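Long-range contact in putative alkaline phosphatase (Pseudomonas fluorescens, PDB 4F18), which probably serves as the phosphate-binding subunit of an ABC transporter for phosphate import and here holds hydrogen arsenate: residues 12-17 / 332-337. Residues are numbered along the deposited sequence; the frame is centred on the assembly and turned at random.
Sequences QALYQT and NAFVPL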
loop_
_atom_site.group_PDB
_atom_site.type_symbol
_atom_site.label_atom_id
_atom_site.label_comp_id
_atom_site.label_asym_id
_atom_site.label_seq_id
_atom_site.Cartn_x
_atom_site.Cartn_y
_atom_site.Cartn_z
ATOM N N GLN A 12 3.844 6.214 -5.182
ATOM C CA GLN A 12 4.647 6.533 -6.361
ATOM C C GLN A 12 5.425 7.859 -6.189
ATOM O O GLN A 12 6.517 7.934 -6.742
ATOM C CB GLN A 12 3.801 6.575 -7.642
ATOM C CG GLN A 12 2.892 7.819 -7.687
ATOM C CD GLN A 12 2.009 7.821 -8.905
ATOM O OE1 GLN A 12 1.557 6.767 -9.409
ATOM N NE2 GLN A 12 1.735 8.992 -9.418
ATOM N N ALA A 13 4.869 8.844 -5.500
ATOM C CA ALA A 13 5.593 10.098 -5.359
ATOM C C ALA A 13 6.847 9.899 -4.486
ATOM O O ALA A 13 7.840 10.634 -4.662
ATOM C CB ALA A 13 4.710 11.201 -4.839
ATOM N N LEU A 14 6.849 8.956 -3.550
ATOM C CA LEU A 14 8.052 8.629 -2.808
ATOM C C LEU A 14 9.105 8.075 -3.752
ATOM O O LEU A 14 10.236 8.561 -3.797
ATOM C CB LEU A 14 7.745 7.613 -1.698
ATOM C CG LEU A 14 8.955 6.986 -1.047
ATOM C CD1 LEU A 14 9.819 7.999 -0.353
ATOM C CD2 LEU A 14 8.488 5.894 -0.073
ATOM N N TYR A 15 8.759 7.069 -4.566
ATOM C CA TYR A 15 9.755 6.467 -5.415
ATOM C C TYR A 15 10.224 7.392 -6.522
ATOM O O TYR A 15 11.311 7.208 -7.059
ATOM C CB TYR A 15 9.267 5.126 -5.987
ATOM C CG TYR A 15 8.919 4.137 -4.876
ATOM C CD1 TYR A 15 9.712 3.923 -3.770
ATOM C CD2 TYR A 15 7.758 3.383 -4.997
ATOM C CE1 TYR A 15 9.355 3.057 -2.787
ATOM C CE2 TYR A 15 7.383 2.484 -4.009
ATOM C CZ TYR A 15 8.162 2.343 -2.868
ATOM O OH TYR A 15 7.800 1.538 -1.819
ATOM N N GLN A 16 9.409 8.398 -6.852
ATOM C CA GLN A 16 9.750 9.462 -7.804
ATOM C C GLN A 16 10.465 10.637 -7.199
ATOM O O GLN A 16 10.847 11.590 -7.916
ATOM C CB GLN A 16 8.503 9.876 -8.523
ATOM C CG GLN A 16 7.925 8.748 -9.401
ATOM C CD GLN A 16 6.481 8.923 -9.872
ATOM O OE1 GLN A 16 5.979 8.074 -10.668
ATOM N NE2 GLN A 16 5.814 9.920 -9.450
ATOM N N THR A 17 10.701 10.619 -5.941
ATOM C CA THR A 17 11.487 11.691 -5.289
ATOM C C THR A 17 12.941 11.480 -5.667
ATOM O O THR A 17 13.494 10.360 -5.569
ATOM C CB THR A 17 11.288 11.667 -3.796
ATOM O OG1 THR A 17 9.954 12.015 -3.487
ATOM C CG2 THR A 17 12.192 12.625 -3.074
ATOM N N ASN A 332 6.521 12.327 2.193
ATOM C CA ASN A 332 5.461 11.784 1.391
ATOM C C ASN A 332 4.323 11.162 2.237
ATOM O O ASN A 332 3.513 10.423 1.721
ATOM C CB ASN A 332 6.008 10.787 0.376
ATOM C CG ASN A 332 6.725 11.509 -0.728
ATOM O OD1 ASN A 332 6.074 11.925 -1.675
ATOM N ND2 ASN A 332 8.042 11.665 -0.652
ATOM N N ALA A 333 4.275 11.541 3.510
ATOM C CA ALA A 333 3.170 11.199 4.396
ATOM C C ALA A 333 3.210 9.747 4.877
ATOM O O ALA A 333 2.162 9.209 5.267
ATOM C CB ALA A 333 1.799 11.535 3.821
ATOM N N PHE A 334 4.384 9.128 4.849
ATOM C CA PHE A 334 4.534 7.738 5.246
ATOM C C PHE A 334 5.393 7.619 6.517
ATOM O O PHE A 334 6.027 8.558 6.988
ATOM C CB PHE A 334 5.145 6.935 4.098
ATOM C CG PHE A 334 4.310 6.994 2.832
ATOM C CD1 PHE A 334 2.958 6.681 2.821
ATOM C CD2 PHE A 334 4.891 7.374 1.633
ATOM C CE1 PHE A 334 2.227 6.737 1.669
ATOM C CE2 PHE A 334 4.164 7.441 0.473
ATOM C CZ PHE A 334 2.815 7.119 0.484
ATOM N N VAL A 335 5.426 6.389 7.048
ATOM C CA VAL A 335 6.128 6.059 8.281
ATOM C C VAL A 335 7.355 5.216 7.976
ATOM O O VAL A 335 7.220 4.104 7.431
ATOM C CB VAL A 335 5.209 5.314 9.279
ATOM C CG1 VAL A 335 5.958 5.000 10.544
ATOM C CG2 VAL A 335 3.936 6.086 9.544
ATOM N N PRO A 336 8.551 5.679 8.333
ATOM C CA PRO A 336 9.765 4.846 8.232
ATOM C C PRO A 336 9.637 3.562 9.039
ATOM O O PRO A 336 8.938 3.474 10.060
ATOM C CB PRO A 336 10.886 5.783 8.792
ATOM C CG PRO A 336 10.347 7.176 8.506
ATOM C CD PRO A 336 8.855 7.062 8.793
ATOM N N LEU A 337 10.346 2.563 8.590
ATOM C CA LEU A 337 10.455 1.359 9.388
ATOM C C LEU A 337 11.404 1.581 10.577
ATOM O O LEU A 337 12.430 2.276 10.462
ATOM C CB LEU A 337 10.958 0.170 8.556
ATOM C CG LEU A 337 10.146 -0.161 7.346
ATOM C CD1 LEU A 337 10.751 -1.346 6.635
ATOM C CD2 LEU A 337 8.665 -0.385 7.611
HETATM O O HOH W 1 9.228 14.077 -1.971
#
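Asn332 sets its side-chain amide against Ala13, Leu14 and Thr17, crossing the Leu14 side chain at a slant. The stronger partner of its ND2 is Ala328 O of the preceding helix, 326-331; toward Thr17 OG1 the same nitrogen gives a weak hydrogen bond (3.4 Å, N-H...O angle 149°). A water bridges the pair, donating to Thr17 OG1 at 2.7 Å and accepting from Asn332 ND2 at 3.0 Å. The Thr17 hydroxyl spends its own proton on Ala13 O at 2.8 Å, 19° from the carbonyl plane, so OG1 donates once and accepts from ND2 and the water.

In van der Waals contact, Asn332 OD1 rests 3.5 Å from Ala13 CB. Replacing Asn332 by alanine would remove the amide, and Ala328 O, Thr17 OG1 and the water would probably lose their shared partner, with a gap opened against Leu14.

Apolar packing is confined to the Phe334 ring edge, where CE2 meets Leu14 CB at 4.2 Å. Asn332 O sits 3.2 Å above one face of this ring, offset toward the rim.

Helix 326-331 ends in a Schellman motif with Ala333 as C-prime; the following chain joins the N-terminal helix over strand 85-94 of a periplasmic-binding-protein fold, Phe334 lying about 8 Å from the bound arsenate.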